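Local structure of packaging enzyme P4 (Pseudomonas phage phi13, 4BLP) at residues D[87-92]-D[96-101]; D[259-262]-D[268-271]. The protein probably hydrolyses NTP as a hexameric RecA-like helicase motor that packages viral RNA into the phage capsid. All coordinates share one frame; numbering follows the deposited sequence.

Interaction 1. Residues D[87-92]-D[96-101]; sequences AALVAS and STWFVA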
loop_
_atom_site.group_PDB
_atom_site.type_symbol
_atom_site.label_atom_id
_atom_site.label_comp_id
_atom_site.label_asym_id
_atom_site.label_seq_id
_atom_site.Cartn_x
_atom_site.Cartn_y
_atom_site.Cartn_z
ATOM N N ALA D 87 29.726 18.896 -27.896
ATOM C CA ALA D 87 30.701 19.528 -28.816
ATOM C C ALA D 87 30.004 19.849 -30.153
ATOM O O ALA D 87 30.240 20.913 -30.761
ATOM C CB ALA D 87 31.890 18.596 -29.041
ATOM N N ALA D 88 29.137 18.914 -30.608
ATOM C CA ALA D 88 28.348 19.122 -31.827
ATOM C C ALA D 88 27.396 20.338 -31.631
ATOM O O ALA D 88 27.284 21.159 -32.524
ATOM C CB ALA D 88 27.556 17.855 -32.163
ATOM N N LEU D 89 26.785 20.490 -30.441
ATOM C CA LEU D 89 25.890 21.620 -30.173
ATOM C C LEU D 89 26.669 22.952 -30.187
ATOM O O LEU D 89 26.194 23.941 -30.772
ATOM C CB LEU D 89 25.202 21.408 -28.824
ATOM C CG LEU D 89 24.365 22.563 -28.256
ATOM C CD1 LEU D 89 23.213 22.964 -29.248
ATOM C CD2 LEU D 89 23.792 22.159 -26.878
ATOM N N VAL D 90 27.882 22.966 -29.564
ATOM C CA VAL D 90 28.754 24.165 -29.574
ATOM C C VAL D 90 29.066 24.565 -31.044
ATOM O O VAL D 90 29.075 25.745 -31.401
ATOM C CB VAL D 90 30.074 23.898 -28.778
ATOM C CG1 VAL D 90 31.129 24.986 -29.025
ATOM C CG2 VAL D 90 29.796 23.770 -27.292
ATOM N N ALA D 91 29.354 23.580 -31.878
ATOM C CA ALA D 91 29.712 23.844 -33.275
ATOM C C ALA D 91 28.509 24.212 -34.147
ATOM O O ALA D 91 28.697 24.741 -35.247
ATOM C CB ALA D 91 30.400 22.615 -33.865
ATOM N N SER D 92 27.293 23.958 -33.672
ATOM C CA SER D 92 26.057 24.146 -34.454
ATOM C C SER D 92 25.780 25.585 -34.778
ATOM O O SER D 92 25.814 26.434 -33.902
ATOM C CB SER D 92 24.843 23.558 -33.719
ATOM O OG SER D 92 23.745 23.667 -34.629
ATOM N N SER D 96 18.452 25.647 -32.128
ATOM C CA SER D 96 17.034 25.189 -32.040
ATOM C C SER D 96 16.768 23.933 -32.929
ATOM O O SER D 96 16.179 22.954 -32.489
ATOM C CB SER D 96 16.072 26.307 -32.460
ATOM O OG SER D 96 16.480 27.606 -32.052
ATOM N N THR D 97 17.261 23.994 -34.167
ATOM C CA THR D 97 17.145 22.898 -35.145
ATOM C C THR D 97 18.002 21.749 -34.646
ATOM O O THR D 97 17.601 20.600 -34.779
ATOM C CB THR D 97 17.556 23.358 -36.554
ATOM O OG1 THR D 97 16.677 24.407 -36.969
ATOM C CG2 THR D 97 17.522 22.218 -37.608
ATOM N N TRP D 98 19.161 22.078 -33.994
ATOM C CA TRP D 98 20.036 21.006 -33.478
ATOM C C TRP D 98 19.270 20.057 -32.543
ATOM O O TRP D 98 19.365 18.827 -32.699
ATOM C CB TRP D 98 21.312 21.574 -32.792
ATOM C CG TRP D 98 22.307 20.500 -32.462
ATOM C CD1 TRP D 98 23.310 20.030 -33.262
ATOM C CD2 TRP D 98 22.311 19.681 -31.281
ATOM N NE1 TRP D 98 23.992 19.009 -32.613
ATOM C CE2 TRP D 98 23.391 18.777 -31.397
ATOM C CE3 TRP D 98 21.568 19.695 -30.089
ATOM C CZ2 TRP D 98 23.695 17.840 -30.396
ATOM C CZ3 TRP D 98 21.888 18.787 -29.083
ATOM C CH2 TRP D 98 22.926 17.857 -29.256
ATOM N N PHE D 99 18.509 20.607 -31.571
ATOM C CA PHE D 99 17.793 19.750 -30.653
ATOM C C PHE D 99 16.728 18.888 -31.361
ATOM O O PHE D 99 16.609 17.705 -31.070
ATOM C CB PHE D 99 17.140 20.591 -29.544
ATOM C CG PHE D 99 18.179 20.909 -28.500
ATOM C CD1 PHE D 99 18.559 19.950 -27.564
ATOM C CD2 PHE D 99 18.844 22.133 -28.510
ATOM C CE1 PHE D 99 19.564 20.219 -26.629
ATOM C CE2 PHE D 99 19.850 22.406 -27.569
ATOM C CZ PHE D 99 20.211 21.429 -26.650
ATOM N N VAL D 100 15.977 19.473 -32.282
ATOM C CA VAL D 100 14.933 18.695 -32.980
ATOM C C VAL D 100 15.587 17.599 -33.872
ATOM O O VAL D 100 15.237 16.421 -33.777
ATOM C CB VAL D 100 14.052 19.650 -33.819
ATOM C CG1 VAL D 100 13.030 18.863 -34.633
ATOM C CG2 VAL D 100 13.355 20.685 -32.938
ATOM N N ALA D 101 16.601 17.983 -34.657
ATOM C CA ALA D 101 17.275 17.060 -35.591
ATOM C C ALA D 101 17.972 15.875 -34.897
ATOM O O ALA D 101 18.057 14.784 -35.487
ATOM C CB ALA D 101 18.304 17.818 -36.436
#
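Trp-98 and Leu-89 carry this contact between two helices. The indole of Trp-98 lies against the backbone and side chain of Leu-89, and the two side chains cross at about a right angle. CB of Leu-89 sits over one face of the indole, 4.0 Å from the centroid of the six-membered ring of Trp-98. It lies only 3° off the ring normal, so this is a CH-pi contact almost straight above the ring. The CG of Trp-98 is anti to the backbone N (chi1 -171°), which carries the ring across to helix 87-91. There NE1 of Trp-98 comes within 3.8 Å of CB of Ala-88.

The two methyl groups of Leu-89 extend from the Trp-98 ring to CE2 and CZ of Phe-99. CD1 of Leu-89 is 3.8 Å from CE3 of Trp-98, and CD2 of Leu-89 is 3.7 Å from CZ of Phe-99. CE3 of Trp-98 in turn lies over one face of the Phe-99 ring. CB and OG of Ser-92 meet Trp-98 at CB and CD1, with OG of Ser-92 3.7 Å from CB of Trp-98. That hydroxyl is hydrogen-bonded to the backbone N of Asp-94 in the turn.

No hydrogen bond links the two segments. The pair is a helical hairpin. The axes of segments 87-91 and 96-101 run 144° apart, roughly antiparallel, and approach to 10.2 Å. Its apolar side rests on helix 193-205, where Leu-89 and Phe-99 touch Leu-203. Ile-106 of helix 103-106 also packs on Trp-98 and Phe-99.

Interaction 2. Residues D[259-262]-D[268-271]; sequences PMSS and LVYN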
loop_
_atom_site.group_PDB
_atom_site.type_symbol
_atom_site.label_atom_id
_atom_site.label_comp_id
_atom_site.label_asym_id
_atom_site.label_seq_id
_atom_site.Cartn_x
_atom_site.Cartn_y
_atom_site.Cartn_z
ATOM N N PRO D 259 7.753 23.124 -3.706
ATOM C CA PRO D 259 7.577 21.825 -3.047
ATOM C C PRO D 259 6.201 21.585 -2.434
ATOM O O PRO D 259 5.913 20.460 -2.003
ATOM C CB PRO D 259 8.677 21.822 -1.969
ATOM C CG PRO D 259 8.846 23.276 -1.629
ATOM C CD PRO D 259 8.723 23.973 -2.964
ATOM N N MET D 260 5.341 22.626 -2.409
ATOM C CA MET D 260 3.962 22.562 -1.909
ATOM C C MET D 260 3.891 22.039 -0.473
ATOM O O MET D 260 3.125 21.122 -0.148
ATOM C CB MET D 260 3.067 21.733 -2.840
ATOM C CG MET D 260 2.914 22.343 -4.195
ATOM S SD MET D 260 1.493 21.634 -5.064
ATOM C CE MET D 260 1.462 22.742 -6.468
ATOM N N SER D 261 4.701 22.643 0.374
ATOM C CA SER D 261 4.744 22.363 1.796
ATOM C C SER D 261 3.479 22.915 2.422
ATOM O O SER D 261 2.940 23.921 1.929
ATOM C CB SER D 261 5.951 23.074 2.405
ATOM O OG SER D 261 5.874 23.098 3.821
ATOM N N SER D 262 3.052 22.348 3.559
ATOM C CA SER D 262 1.967 22.977 4.314
ATOM C C SER D 262 2.538 24.293 4.871
ATOM O O SER D 262 3.762 24.387 5.048
ATOM C CB SER D 262 1.457 22.058 5.417
ATOM O OG SER D 262 2.501 21.710 6.310
ATOM N N LEU D 268 11.075 24.679 7.501
ATOM C CA LEU D 268 11.732 23.385 7.604
ATOM C C LEU D 268 11.989 22.802 6.214
ATOM O O LEU D 268 13.087 22.316 5.939
ATOM C CB LEU D 268 10.858 22.400 8.417
ATOM C CG LEU D 268 10.677 22.561 9.912
ATOM C CD1 LEU D 268 9.968 21.326 10.457
ATOM C CD2 LEU D 268 12.003 22.721 10.647
ATOM N N VAL D 269 10.966 22.832 5.344
ATOM C CA VAL D 269 11.120 22.287 3.985
ATOM C C VAL D 269 12.197 23.053 3.226
ATOM O O VAL D 269 13.050 22.434 2.574
ATOM C CB VAL D 269 9.746 22.270 3.244
ATOM C CG1 VAL D 269 9.898 21.882 1.767
ATOM C CG2 VAL D 269 8.804 21.282 3.948
ATOM N N TYR D 270 12.192 24.396 3.306
ATOM C CA TYR D 270 13.185 25.199 2.584
ATOM C C TYR D 270 14.591 24.895 3.126
ATOM O O TYR D 270 15.520 24.778 2.339
ATOM C CB TYR D 270 12.843 26.690 2.662
ATOM C CG TYR D 270 11.670 27.133 1.785
ATOM C CD1 TYR D 270 10.888 26.206 1.102
ATOM C CD2 TYR D 270 11.335 28.474 1.661
ATOM C CE1 TYR D 270 9.794 26.607 0.325
ATOM C CE2 TYR D 270 10.270 28.888 0.852
ATOM C CZ TYR D 270 9.492 27.953 0.201
ATOM O OH TYR D 270 8.421 28.354 -0.569
ATOM N N ASN D 271 14.737 24.700 4.470
ATOM C CA ASN D 271 16.035 24.313 5.031
ATOM C C ASN D 271 16.489 22.954 4.481
ATOM O O ASN D 271 17.661 22.775 4.169
ATOM C CB ASN D 271 15.973 24.235 6.562
ATOM C CG ASN D 271 15.899 25.567 7.237
ATOM O OD1 ASN D 271 16.222 26.605 6.648
ATOM N ND2 ASN D 271 15.504 25.557 8.515
#
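The ring of Tyr-270 meets Pro-259 at its edge. CG of Pro-259 lies near the ring plane, 4.0 Å from CE1 of Tyr-270, and the two side chains cross at about a right angle. The same ring also touches Val-152 of strand 147-152 and Met-280 and Val-282 of strand 279-284. CG of Tyr-270 is anti to the carbonyl carbon (chi1 -74°), a torsion that sends the ring back toward the proline.

Val-269 fills the middle of the contact with its two methyl groups. CG1 packs on the proline ring, with CG of Pro-259 3.8 Å from CG1 of Val-269. CG2 turns instead to Ser-261, whose OG is 3.4 Å from CG2 of Val-269. CB and OG of the serine both lie against that methyl, a van der Waals contact with no polar partner on the valine. The hydroxyl donates a hydrogen bond to the next residue, from OG of Ser-261 to O of Ser-262, at 2.8 Å. The C=O...OG angle is 131°, and the donor is tilted 20° from the carbonyl plane. No hydrogen bond joins the two segments.

Met-260 points away from the helix and packs on Asn-272 of a second subunit. The arrangement is a loop folded back on the helix that follows it. It lies at the C-terminal end of the central strand 252-257 of a RecA-like P-loop NTPase core. Tyr-270 touches residues of the probable Walker A loop, so the contact borders the likely nucleotide site.

Interaction 1 comes first along the chain and closes well before interaction 2 opens. Their centres are 38 Å apart, on opposite sides of the chain's centre, and their nearest atoms are about 26 Å apart. They share no helix or strand and do not touch. Interaction 1 joins helices 79-91 and 95-101, which precede the strands of the large mixed sheet. Interaction 2 belongs to that sheet's region, in the sequence between strands 252-257 and 279-284. No other chain of the assembly touches interaction 1. One contact thus builds a helical hairpin against helix 193-205. The other ties a loop to a helix in the NTPase core, with Met-260 and Asn-271 beside it packing on other subunits.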